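Amino acid amide racemase (Ochrobactrum anthropi, PDB 6GIO) belongs to the class-III aminotransferase family of pyridoxal-5'-phosphate enzymes and binds that cofactor as a two-chain assembly. Local coordinates at residues L45-L56 against E397-E408. Numbering follows the deposited sequence.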
loop_
_atom_site.group_PDB
_atom_site.type_symbol
_atom_site.label_atom_id
_atom_site.label_comp_id
_atom_site.label_asym_id
_atom_site.label_seq_id
_atom_site.Cartn_x
_atom_site.Cartn_y
_atom_site.Cartn_z
ATOM N N LEU C 45 -17.786 -7.701 -20.796
ATOM C CA LEU C 45 -16.499 -8.329 -21.101
ATOM C C LEU C 45 -15.356 -7.419 -20.626
ATOM O O LEU C 45 -15.285 -6.265 -21.006
ATOM C CB LEU C 45 -16.388 -8.633 -22.600
ATOM C CG LEU C 45 -15.040 -9.245 -23.029
ATOM C CD1 LEU C 45 -14.703 -10.534 -22.288
ATOM C CD2 LEU C 45 -14.986 -9.503 -24.531
ATOM N N ASP C 46 -14.451 -7.945 -19.798
ATOM C CA ASP C 46 -13.420 -7.105 -19.235
ATOM C C ASP C 46 -12.151 -7.157 -20.049
ATOM O O ASP C 46 -11.345 -8.061 -19.903
ATOM C CB ASP C 46 -13.113 -7.416 -17.765
ATOM C CG ASP C 46 -12.139 -6.367 -17.140
ATOM O OD1 ASP C 46 -12.221 -5.180 -17.562
ATOM O OD2 ASP C 46 -11.308 -6.728 -16.254
ATOM N N LEU C 47 -11.950 -6.116 -20.849
ATOM C CA LEU C 47 -10.691 -5.940 -21.576
ATOM C C LEU C 47 -9.691 -5.057 -20.820
ATOM O O LEU C 47 -8.545 -4.908 -21.239
ATOM C CB LEU C 47 -11.001 -5.345 -22.929
ATOM C CG LEU C 47 -12.039 -6.121 -23.741
ATOM C CD1 LEU C 47 -12.431 -5.338 -24.988
ATOM C CD2 LEU C 47 -11.486 -7.490 -24.095
ATOM N N SER C 48 -10.127 -4.494 -19.703
ATOM C CA SER C 48 -9.262 -3.715 -18.831
ATOM C C SER C 48 -8.410 -4.499 -17.838
ATOM O O SER C 48 -7.394 -3.975 -17.400
ATOM C CB SER C 48 -10.089 -2.678 -18.063
ATOM O OG SER C 48 -10.729 -3.224 -16.937
ATOM N N GLY C 49 -8.825 -5.720 -17.475
ATOM C CA GLY C 49 -8.213 -6.467 -16.378
ATOM C C GLY C 49 -8.091 -5.659 -15.078
ATOM O O GLY C 49 -7.144 -5.881 -14.285
ATOM N N SER C 50 -9.052 -4.747 -14.847
ATOM C CA SER C 50 -8.999 -3.775 -13.762
ATOM C C SER C 50 -7.613 -3.067 -13.741
ATOM O O SER C 50 -7.106 -2.730 -12.675
ATOM C CB SER C 50 -9.355 -4.415 -12.407
ATOM O OG SER C 50 -10.751 -4.693 -12.279
ATOM N N ALA C 51 -7.056 -2.836 -14.938
ATOM C CA ALA C 51 -5.751 -2.211 -15.159
ATOM C C ALA C 51 -4.539 -3.149 -15.073
ATOM O O ALA C 51 -3.390 -2.702 -15.281
ATOM C CB ALA C 51 -5.552 -1.001 -14.237
ATOM N N GLY C 52 -4.767 -4.427 -14.798
ATOM C CA GLY C 52 -3.681 -5.399 -14.715
ATOM C C GLY C 52 -3.827 -6.420 -13.583
ATOM O O GLY C 52 -3.424 -7.565 -13.734
ATOM N N PRO C 53 -4.408 -6.009 -12.454
ATOM C CA PRO C 53 -4.525 -6.929 -11.337
ATOM C C PRO C 53 -5.243 -8.239 -11.683
ATOM O O PRO C 53 -4.773 -9.291 -11.291
ATOM C CB PRO C 53 -5.282 -6.107 -10.303
ATOM C CG PRO C 53 -4.802 -4.719 -10.542
ATOM C CD PRO C 53 -4.724 -4.625 -12.042
ATOM N N ALA C 54 -6.350 -8.174 -12.418
ATOM C CA ALA C 54 -7.127 -9.381 -12.716
ATOM C C ALA C 54 -6.502 -10.267 -13.792
ATOM O O ALA C 54 -7.121 -10.518 -14.806
ATOM C CB ALA C 54 -8.581 -8.995 -13.077
ATOM N N ALA C 55 -5.313 -10.820 -13.534
ATOM C CA ALA C 55 -4.558 -11.588 -14.522
ATOM C C ALA C 55 -5.273 -12.890 -14.912
ATOM O O ALA C 55 -5.196 -13.329 -16.080
ATOM C CB ALA C 55 -3.156 -11.917 -13.987
ATOM N N LEU C 56 -5.950 -13.508 -13.939
ATOM C CA LEU C 56 -6.711 -14.745 -14.159
ATOM C C LEU C 56 -8.214 -14.467 -14.144
ATOM O O LEU C 56 -9.012 -15.408 -13.998
ATOM C CB LEU C 56 -6.383 -15.779 -13.083
ATOM C CG LEU C 56 -4.890 -16.102 -12.973
ATOM C CD1 LEU C 56 -4.663 -17.209 -11.948
ATOM C CD2 LEU C 56 -4.326 -16.494 -14.311
ATOM N N GLU C 397 -6.353 1.327 -24.381
ATOM C CA GLU C 397 -5.595 0.290 -23.671
ATOM C C GLU C 397 -6.418 -1.005 -23.519
ATOM O O GLU C 397 -7.590 -0.969 -23.078
ATOM C CB GLU C 397 -5.205 0.785 -22.263
ATOM C CG GLU C 397 -4.617 -0.326 -21.405
ATOM C CD GLU C 397 -3.968 0.173 -20.133
ATOM O OE1 GLU C 397 -4.564 0.083 -19.056
ATOM O OE2 GLU C 397 -2.833 0.625 -20.209
ATOM N N PHE C 398 -5.801 -2.124 -23.891
ATOM C CA PHE C 398 -6.393 -3.460 -23.731
ATOM C C PHE C 398 -5.425 -4.319 -22.932
ATOM O O PHE C 398 -4.321 -4.681 -23.409
ATOM C CB PHE C 398 -6.725 -4.100 -25.083
ATOM C CG PHE C 398 -7.706 -3.292 -25.899
ATOM C CD1 PHE C 398 -9.037 -3.236 -25.552
ATOM C CD2 PHE C 398 -7.281 -2.547 -26.962
ATOM C CE1 PHE C 398 -9.951 -2.450 -26.266
ATOM C CE2 PHE C 398 -8.185 -1.767 -27.687
ATOM C CZ PHE C 398 -9.525 -1.717 -27.344
ATOM N N MET C 399 -5.828 -4.598 -21.698
ATOM C CA MET C 399 -5.045 -5.387 -20.744
ATOM C C MET C 399 -5.940 -6.477 -20.200
ATOM O O MET C 399 -6.172 -6.539 -19.012
ATOM C CB MET C 399 -4.587 -4.472 -19.592
ATOM C CG MET C 399 -3.558 -3.440 -20.046
ATOM S SD MET C 399 -1.919 -4.180 -20.232
ATOM C CE MET C 399 -1.489 -4.508 -18.541
ATOM N N PRO C 400 -6.513 -7.307 -21.081
ATOM C CA PRO C 400 -7.509 -8.244 -20.551
ATOM C C PRO C 400 -6.868 -9.332 -19.677
ATOM O O PRO C 400 -5.648 -9.572 -19.782
ATOM C CB PRO C 400 -8.123 -8.861 -21.812
ATOM C CG PRO C 400 -7.085 -8.713 -22.885
ATOM C CD PRO C 400 -6.313 -7.467 -22.538
ATOM N N PRO C 401 -7.695 -10.050 -18.888
ATOM C CA PRO C 401 -7.204 -11.248 -18.204
ATOM C C PRO C 401 -6.511 -12.203 -19.190
ATOM O O PRO C 401 -6.915 -12.310 -20.374
ATOM C CB PRO C 401 -8.475 -11.861 -17.651
ATOM C CG PRO C 401 -9.423 -10.718 -17.516
ATOM C CD PRO C 401 -9.148 -9.887 -18.723
ATOM N N LEU C 402 -5.449 -12.833 -18.733
ATOM C CA LEU C 402 -4.684 -13.745 -19.542
ATOM C C LEU C 402 -5.527 -14.956 -19.949
ATOM O O LEU C 402 -5.160 -15.716 -20.847
ATOM C CB LEU C 402 -3.467 -14.219 -18.743
ATOM C CG LEU C 402 -2.449 -13.124 -18.382
ATOM C CD1 LEU C 402 -1.105 -13.732 -17.955
ATOM C CD2 LEU C 402 -2.220 -12.187 -19.537
ATOM N N THR C 403 -6.656 -15.125 -19.267
ATOM C CA THR C 403 -7.585 -16.199 -19.547
ATOM C C THR C 403 -8.599 -15.851 -20.627
ATOM O O THR C 403 -9.547 -16.604 -20.846
ATOM C CB THR C 403 -8.349 -16.553 -18.254
ATOM O OG1 THR C 403 -8.842 -15.350 -17.668
ATOM C CG2 THR C 403 -7.389 -17.251 -17.255
ATOM N N LEU C 404 -8.398 -14.727 -21.304
ATOM C CA LEU C 404 -9.271 -14.314 -22.389
ATOM C C LEU C 404 -9.418 -15.445 -23.433
ATOM O O LEU C 404 -8.421 -16.024 -23.897
ATOM C CB LEU C 404 -8.741 -13.035 -23.037
ATOM C CG LEU C 404 -9.687 -12.338 -24.024
ATOM C CD1 LEU C 404 -10.880 -11.690 -23.328
ATOM C CD2 LEU C 404 -8.921 -11.324 -24.863
ATOM N N THR C 405 -10.663 -15.767 -23.790
ATOM C CA THR C 405 -10.907 -16.876 -24.766
ATOM C C THR C 405 -10.931 -16.377 -26.211
ATOM O O THR C 405 -11.067 -15.171 -26.472
ATOM C CB THR C 405 -12.213 -17.644 -24.472
ATOM O OG1 THR C 405 -13.343 -16.802 -24.705
ATOM C CG2 THR C 405 -12.231 -18.123 -23.047
ATOM N N GLU C 406 -10.804 -17.300 -27.160
ATOM C CA GLU C 406 -10.890 -16.913 -28.576
ATOM C C GLU C 406 -12.259 -16.364 -28.989
ATOM O O GLU C 406 -12.312 -15.372 -29.686
ATOM C CB GLU C 406 -10.350 -18.000 -29.491
ATOM C CG GLU C 406 -8.834 -18.118 -29.322
ATOM C CD GLU C 406 -8.177 -19.201 -30.170
ATOM O OE1 GLU C 406 -8.460 -19.281 -31.378
ATOM O OE2 GLU C 406 -7.331 -19.941 -29.624
ATOM N N PRO C 407 -13.363 -16.935 -28.493
ATOM C CA PRO C 407 -14.655 -16.282 -28.760
ATOM C C PRO C 407 -14.762 -14.885 -28.197
ATOM O O PRO C 407 -15.430 -14.032 -28.786
ATOM C CB PRO C 407 -15.664 -17.202 -28.071
ATOM C CG PRO C 407 -14.996 -18.552 -28.132
ATOM C CD PRO C 407 -13.534 -18.298 -27.956
ATOM N N GLU C 408 -14.137 -14.656 -27.047
ATOM C CA GLU C 408 -14.142 -13.329 -26.453
ATOM C C GLU C 408 -13.288 -12.354 -27.271
ATOM O O GLU C 408 -13.606 -11.171 -27.367
ATOM C CB GLU C 408 -13.697 -13.399 -24.997
ATOM C CG GLU C 408 -14.752 -13.980 -24.093
ATOM C CD GLU C 408 -14.233 -14.379 -22.740
ATOM O OE1 GLU C 408 -13.003 -14.536 -22.566
ATOM O OE2 GLU C 408 -15.093 -14.574 -21.851
HETATM O O HOH W 1 -6.283 -1.722 -18.617
#
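Met399 N donates to Leu47 O over 2.8 Å, just past the end of strand 395-398; the donor lies nearly on the line of the C=O bond (170°), yet the bond is bent at the hydrogen (138°). Leu402 N gives a second backbone bond, to Ala55 O at 2.7 Å, within the type I turn Pro401-Leu404. Between these bonds the two prolines offer no N-H: Pro401 CD sits 3.1 Å from Asp46 O, a buried carbonyl oxygen without a hydrogen-bonding partner.

Apolar packing fills one flank. Leu47 and Phe398 run alongside each other, pointing the same way, with Leu47 CB in the ring plane at the edge, 3.9 Å from Phe398 CD1. Leu45 has CG anti to its own N (chi1 178°), which carries its methyls onto the helix start, where CD1 meets Glu408 CG at 3.9 Å; Leu45 CD1 also reaches Leu404 CD1 (4.1 Å) of the preceding turn. Thr405 and Glu408 close that helix start with a capping box.

The polar flank is bridged by a water whose O donates to Ser48 O (2.8 Å) and Glu397 OE1 (2.5 Å); Glu397 OE1 also forms a salt bridge to Lys241 NZ of the cofactor pocket. Ser48 N to Asp46 OD1 makes an Asx turn, and Ser48 OG, which donates to the same oxygen, is also hydrogen-bonded to Tyr82 OH of the second subunit. Backbone bonds and apolar packing thus join the loops after strands 43-46 and 395-398 of one sheet, while polar groups reach cofactor pocket and subunit interface.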